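Local coordinates for protein DNA polymerase III beta subunit (Streptococcus pyogenes, PDB 2AVT) that probably forms a dimeric ring that encircles and slides along DNA, tethering the replicative polymerase so that synthesis is processive, at residues His183-Leu189 / Glu366-Ile372; Ser343-Lys347 / Leu359-Glu364. All coordinates share one frame; numbering follows the deposited sequence.

How the contacts relate
Contacts 1 and 2 lie in the same antiparallel sheet but join its strands in two ways, showing that one sheet can draw on strands remote in sequence as well as on neighbours. Contact 1 pairs strands 177 residues apart and joins the central to the C-terminal domain; contact 2, nested inside that loop, pairs the two arms of a hairpin. Strands 357-361 and 367-372 are adjacent, so the contacts touch, with Gln370 O 2.9 Å from Leu359 N, a probable hydrogen bond. Contact 1 is the more buried, mixing a stacked charge pair with a close methionine-leucine contact. Contact 2 lies farther out and relies on backbone bonds, hydroxyls and a glycine, its charges only loosely matched.

Contact 1: His183-Leu189 / Glu366-Ile372; sequences HRMSQRL and ESFIQLI
Glu366 lays its carboxylate over one face of the Arg188 guanidinium, the two planes only 6° apart, with OE1 3.6 Å from CZ of Arg188. The salt bridge, Arg188 NH1 to Glu366 OE1, is long at 3.7 Å, and since the oxygen lies well out of the guanidinium plane no N-H points at it: only the charges act. Arg188 NH1 has its stronger partner in Glu148 of helix 139-149. A bend at chi2 (67°) turns the arginine toward Glu366. Ser367 N and Arg188 NE both donate to one water, which lies at the guanidinium edge. Phe368 presents its ring edge to two oxygens lying in the ring plane: CE1 is 3.0 Å from Ser186 OG and CD1 3.4 Å from Gln187 O. The serine hydroxyl is satisfied by Glu148 O. Here strands 184-191 and 367-372 run antiparallel, making one sheet continuous across the boundary between the central and C-terminal domains, as in related bacterial beta subunits. Ile369 exchanges both backbone bonds with Gln187, Gln187 N reaching Ile369 O at 2.8 Å. Gln370 rests CG against Ser186 OG, while its OE1 pairs with Ser337. Leu371 forms the next reciprocal backbone pair, Met185 N to Leu371 O being 2.7 Å, and its CD2 meets Met185 CE at 3.3 Å, tighter than usual; the methionine's bent chi3 (82°) brings that methyl in.

Contact 2: Ser343-Lys347 / Leu359-Glu364; sequences SETVK and LTPGDE
Thr345 sets its hydroxyl over the backbone of Gly362, OG1 lying 3.0 Å from CA on the side where a side chain would otherwise project. With chi1 at 74°, OG1 stands between the threonine's own N and carbonyl carbon, and the bare glycine leaves it room. The carbonyl of the same threonine is gripped twice. Ser343 OG donates to Thr345 O at 2.6 Å, close to the carbonyl plane, whereas Gly362 N reaches Thr345 O at 2.7 Å from well above it, 47° out of the plane. Ser343 OG also rests against the ring carbon CB of Pro361. This is the open end of a beta hairpin formed by strands 345-350 and 357-361, where Gly362, just past the second strand, still bonds back to Thr345; strand 262-267 flanks the first arm and strand 367-372 the second. Farther along, Lys347 and Thr360 form a hydrogen-bonded antiparallel pair. Lys347 N meets Thr360 O at 2.8 Å with an almost linear N-H...O angle of 173°, and Thr360 N returns to Lys347 O at 3.0 Å. Alongside, Lys347 CB lies against Thr360 OG1. Val346 CG2 and Leu359 CB touch lightly at 4.2 Å. The extended lysine chain carries NZ to 4.5 Å from Glu364 OE2, too far for a salt bridge, though the opposite charges may attract weakly; the lysine side chain also touches Glu263.

Contact 1: His183-Leu189 / Glu366-Ile372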
loop_
_atom_site.group_PDB
_atom_site.type_symbol
_atom_site.label_atom_id
_atom_site.label_comp_id
_atom_site.label_asym_id
_atom_site.label_seq_id
_atom_site.Cartn_x
_atom_site.Cartn_y
_atom_site.Cartn_z
ATOM N N HIS A 183 12.053 12.482 25.164
ATOM C CA HIS A 183 13.063 11.500 24.802
ATOM C C HIS A 183 13.947 12.225 23.788
ATOM O O HIS A 183 15.175 12.134 23.823
ATOM C CB HIS A 183 12.417 10.274 24.156
ATOM C CG HIS A 183 11.681 9.394 25.121
ATOM N ND1 HIS A 183 12.315 8.734 26.152
ATOM C CD2 HIS A 183 10.370 9.073 25.217
ATOM C CE1 HIS A 183 11.423 8.046 26.844
ATOM N NE2 HIS A 183 10.236 8.234 26.301
ATOM N N ARG A 184 13.276 12.957 22.902
ATOM C CA ARG A 184 13.894 13.735 21.842
ATOM C C ARG A 184 13.036 14.982 21.630
ATOM O O ARG A 184 11.865 15.007 21.988
ATOM C CB ARG A 184 14.002 12.890 20.566
ATOM C CG ARG A 184 12.689 12.453 19.958
ATOM C CD ARG A 184 12.989 11.175 19.193
ATOM N NE ARG A 184 12.143 10.936 18.027
ATOM C CZ ARG A 184 10.822 11.045 18.018
ATOM N NH1 ARG A 184 10.175 11.404 19.116
ATOM N NH2 ARG A 184 10.151 10.766 16.909
ATOM N N MET A 185 13.631 16.000 21.027
ATOM C CA MET A 185 12.966 17.277 20.825
ATOM C C MET A 185 13.438 17.950 19.551
ATOM O O MET A 185 14.567 17.738 19.125
ATOM C CB MET A 185 13.273 18.165 22.034
ATOM C CG MET A 185 12.837 19.604 21.903
ATOM S SD MET A 185 13.393 20.547 23.349
ATOM C CE MET A 185 15.047 20.868 22.881
ATOM N N SER A 186 12.566 18.764 18.968
ATOM C CA SER A 186 12.866 19.493 17.745
ATOM C C SER A 186 12.331 20.912 17.886
ATOM O O SER A 186 11.173 21.114 18.286
ATOM C CB SER A 186 12.203 18.814 16.550
ATOM O OG SER A 186 12.646 19.410 15.348
ATOM N N GLN A 187 13.176 21.891 17.560
ATOM C CA GLN A 187 12.810 23.306 17.668
ATOM C C GLN A 187 13.196 24.175 16.464
ATOM O O GLN A 187 14.296 24.068 15.919
ATOM C CB GLN A 187 13.449 23.907 18.917
ATOM C CG GLN A 187 13.212 25.399 19.082
ATOM C CD GLN A 187 14.186 26.028 20.061
ATOM O OE1 GLN A 187 15.373 26.206 19.757
ATOM N NE2 GLN A 187 13.698 26.347 21.243
ATOM N N ARG A 188 12.278 25.056 16.081
ATOM C CA ARG A 188 12.499 25.963 14.964
ATOM C C ARG A 188 12.210 27.390 15.426
ATOM O O ARG A 188 11.121 27.683 15.916
ATOM C CB ARG A 188 11.580 25.601 13.789
ATOM C CG ARG A 188 11.764 26.462 12.534
ATOM C CD ARG A 188 13.130 26.235 11.872
ATOM N NE ARG A 188 13.362 27.150 10.749
ATOM C CZ ARG A 188 12.742 27.078 9.574
ATOM N NH1 ARG A 188 11.845 26.128 9.345
ATOM N NH2 ARG A 188 13.007 27.971 8.629
ATOM N N LEU A 189 13.194 28.271 15.276
ATOM C CA LEU A 189 13.030 29.668 15.663
ATOM C C LEU A 189 13.061 30.528 14.414
ATOM O O LEU A 189 13.866 30.308 13.515
ATOM C CB LEU A 189 14.151 30.118 16.598
ATOM C CG LEU A 189 14.385 29.344 17.891
ATOM C CD1 LEU A 189 15.451 30.079 18.699
ATOM C CD2 LEU A 189 13.097 29.231 18.692
ATOM N N GLU A 366 18.911 27.705 8.514
ATOM C CA GLU A 366 17.768 27.748 9.407
ATOM C C GLU A 366 18.232 27.641 10.849
ATOM O O GLU A 366 19.292 27.086 11.124
ATOM C CB GLU A 366 16.824 26.579 9.125
ATOM C CG GLU A 366 16.220 26.536 7.727
ATOM C CD GLU A 366 15.305 25.334 7.543
ATOM O OE1 GLU A 366 15.126 24.577 8.521
ATOM O OE2 GLU A 366 14.765 25.145 6.433
ATOM N N SER A 367 17.442 28.194 11.762
ATOM C CA SER A 367 17.734 28.093 13.182
ATOM C C SER A 367 16.927 26.860 13.591
ATOM O O SER A 367 15.886 26.958 14.240
ATOM C CB SER A 367 17.230 29.322 13.934
ATOM O OG SER A 367 17.359 29.137 15.335
ATOM N N PHE A 368 17.411 25.701 13.168
ATOM C CA PHE A 368 16.756 24.430 13.434
ATOM C C PHE A 368 17.638 23.583 14.343
ATOM O O PHE A 368 18.703 23.126 13.945
ATOM C CB PHE A 368 16.498 23.722 12.097
ATOM C CG PHE A 368 15.839 22.377 12.219
ATOM C CD1 PHE A 368 14.907 22.124 13.213
ATOM C CD2 PHE A 368 16.112 21.381 11.293
ATOM C CE1 PHE A 368 14.257 20.897 13.278
ATOM C CE2 PHE A 368 15.468 20.153 11.351
ATOM C CZ PHE A 368 14.537 19.911 12.347
ATOM N N ILE A 369 17.180 23.388 15.570
ATOM C CA ILE A 369 17.916 22.606 16.549
ATOM C C ILE A 369 17.104 21.406 17.023
ATOM O O ILE A 369 15.920 21.538 17.337
ATOM C CB ILE A 369 18.249 23.452 17.784
ATOM C CG1 ILE A 369 19.201 24.592 17.401
ATOM C CG2 ILE A 369 18.850 22.560 18.864
ATOM C CD1 ILE A 369 19.414 25.614 18.512
ATOM N N GLN A 370 17.740 20.240 17.058
ATOM C CA GLN A 370 17.092 19.024 17.537
ATOM C C GLN A 370 17.921 18.489 18.697
ATOM O O GLN A 370 19.150 18.568 18.681
ATOM C CB GLN A 370 16.993 17.976 16.426
ATOM C CG GLN A 370 16.095 18.392 15.264
ATOM C CD GLN A 370 15.992 17.322 14.208
ATOM O OE1 GLN A 370 15.221 16.367 14.346
ATOM N NE2 GLN A 370 16.776 17.459 13.151
ATOM N N LEU A 371 17.234 17.944 19.697
ATOM C CA LEU A 371 17.870 17.422 20.904
ATOM C C LEU A 371 17.500 15.942 21.098
ATOM O O LEU A 371 16.329 15.580 21.015
ATOM C CB LEU A 371 17.386 18.255 22.099
ATOM C CG LEU A 371 18.147 18.351 23.428
ATOM C CD1 LEU A 371 19.454 19.091 23.215
ATOM C CD2 LEU A 371 17.298 19.103 24.453
ATOM N N ILE A 372 18.495 15.097 21.353
ATOM C CA ILE A 372 18.265 13.668 21.564
ATOM C C ILE A 372 18.907 13.188 22.860
ATOM O O ILE A 372 20.114 13.343 23.063
ATOM C CB ILE A 372 18.855 12.819 20.426
ATOM C CG1 ILE A 372 18.099 13.076 19.123
ATOM C CG2 ILE A 372 18.793 11.339 20.802
ATOM C CD1 ILE A 372 18.692 12.342 17.927
HETATM O O HOH W 1 15.973 26.409 16.946
HETATM O O HOH W 2 14.713 29.719 11.186
#

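Contact 2: Ser343-Lys347 / Leu359-Glu364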
loop_
_atom_site.group_PDB
_atom_site.type_symbol
_atom_site.label_atom_id
_atom_site.label_comp_id
_atom_site.label_asym_id
_atom_site.label_seq_id
_atom_site.Cartn_x
_atom_site.Cartn_y
_atom_site.Cartn_z
ATOM N N SER A 343 19.698 19.636 4.492
ATOM C CA SER A 343 21.073 19.959 4.112
ATOM C C SER A 343 21.965 18.740 3.901
ATOM O O SER A 343 21.789 17.699 4.540
ATOM C CB SER A 343 21.718 20.871 5.154
ATOM O OG SER A 343 21.858 20.201 6.389
ATOM N N GLU A 344 22.933 18.885 3.003
ATOM C CA GLU A 344 23.851 17.805 2.699
ATOM C C GLU A 344 24.619 17.350 3.937
ATOM O O GLU A 344 24.967 16.180 4.058
ATOM C CB GLU A 344 24.830 18.242 1.601
ATOM C CG GLU A 344 25.760 17.134 1.127
ATOM C CD GLU A 344 26.628 17.543 -0.055
ATOM O OE1 GLU A 344 26.074 17.819 -1.138
ATOM O OE2 GLU A 344 27.868 17.588 0.099
ATOM N N THR A 345 24.871 18.264 4.868
ATOM C CA THR A 345 25.612 17.902 6.072
ATOM C C THR A 345 24.857 18.237 7.350
ATOM O O THR A 345 23.932 19.050 7.343
ATOM C CB THR A 345 26.986 18.622 6.132
ATOM O OG1 THR A 345 26.788 20.003 6.454
ATOM C CG2 THR A 345 27.694 18.537 4.796
ATOM N N VAL A 346 25.262 17.598 8.444
ATOM C CA VAL A 346 24.656 17.830 9.750
ATOM C C VAL A 346 25.758 18.002 10.787
ATOM O O VAL A 346 26.769 17.302 10.753
ATOM C CB VAL A 346 23.738 16.657 10.178
ATOM C CG1 VAL A 346 24.485 15.335 10.068
ATOM C CG2 VAL A 346 23.256 16.869 11.607
ATOM N N LYS A 347 25.557 18.941 11.702
ATOM C CA LYS A 347 26.526 19.227 12.749
ATOM C C LYS A 347 26.019 18.672 14.075
ATOM O O LYS A 347 24.956 19.065 14.547
ATOM C CB LYS A 347 26.724 20.738 12.873
ATOM C CG LYS A 347 28.110 21.231 12.523
ATOM C CD LYS A 347 28.199 22.745 12.719
ATOM C CE LYS A 347 29.608 23.260 12.500
ATOM N NZ LYS A 347 29.672 24.745 12.647
ATOM N N LEU A 359 21.669 18.459 17.289
ATOM C CA LEU A 359 21.918 18.330 15.866
ATOM C C LEU A 359 21.386 19.594 15.186
ATOM O O LEU A 359 20.314 20.089 15.525
ATOM C CB LEU A 359 21.184 17.102 15.302
ATOM C CG LEU A 359 21.164 15.775 16.077
ATOM C CD1 LEU A 359 22.574 15.364 16.420
ATOM C CD2 LEU A 359 20.338 15.918 17.347
ATOM N N THR A 360 22.150 20.124 14.239
ATOM C CA THR A 360 21.732 21.314 13.505
ATOM C C THR A 360 22.196 21.147 12.073
ATOM O O THR A 360 23.231 20.532 11.813
ATOM C CB THR A 360 22.343 22.628 14.098
ATOM O OG1 THR A 360 23.774 22.580 14.021
ATOM C CG2 THR A 360 21.928 22.807 15.544
ATOM N N PRO A 361 21.425 21.681 11.120
ATOM C CA PRO A 361 21.766 21.586 9.696
ATOM C C PRO A 361 23.171 22.117 9.430
ATOM O O PRO A 361 23.612 23.061 10.080
ATOM C CB PRO A 361 20.674 22.418 9.026
ATOM C CG PRO A 361 20.312 23.429 10.089
ATOM C CD PRO A 361 20.279 22.579 11.335
ATOM N N GLY A 362 23.873 21.507 8.481
ATOM C CA GLY A 362 25.229 21.934 8.174
ATOM C C GLY A 362 25.352 23.238 7.405
ATOM O O GLY A 362 26.317 23.982 7.590
ATOM N N ASP A 363 24.380 23.521 6.545
ATOM C CA ASP A 363 24.396 24.736 5.739
ATOM C C ASP A 363 23.928 25.953 6.532
ATOM O O ASP A 363 23.838 27.049 5.992
ATOM C CB ASP A 363 23.494 24.568 4.511
ATOM C CG ASP A 363 22.038 24.328 4.883
ATOM O OD1 ASP A 363 21.566 24.924 5.870
ATOM O OD2 ASP A 363 21.357 23.556 4.181
ATOM N N GLU A 364 23.621 25.750 7.807
ATOM C CA GLU A 364 23.142 26.821 8.674
ATOM C C GLU A 364 22.310 27.889 7.969
ATOM O O GLU A 364 22.665 29.065 7.968
ATOM C CB GLU A 364 24.320 27.473 9.406
ATOM C CG GLU A 364 25.531 27.725 8.537
ATOM C CD GLU A 364 26.775 27.981 9.355
ATOM O OE1 GLU A 364 26.874 29.063 9.965
ATOM O OE2 GLU A 364 27.654 27.094 9.395
#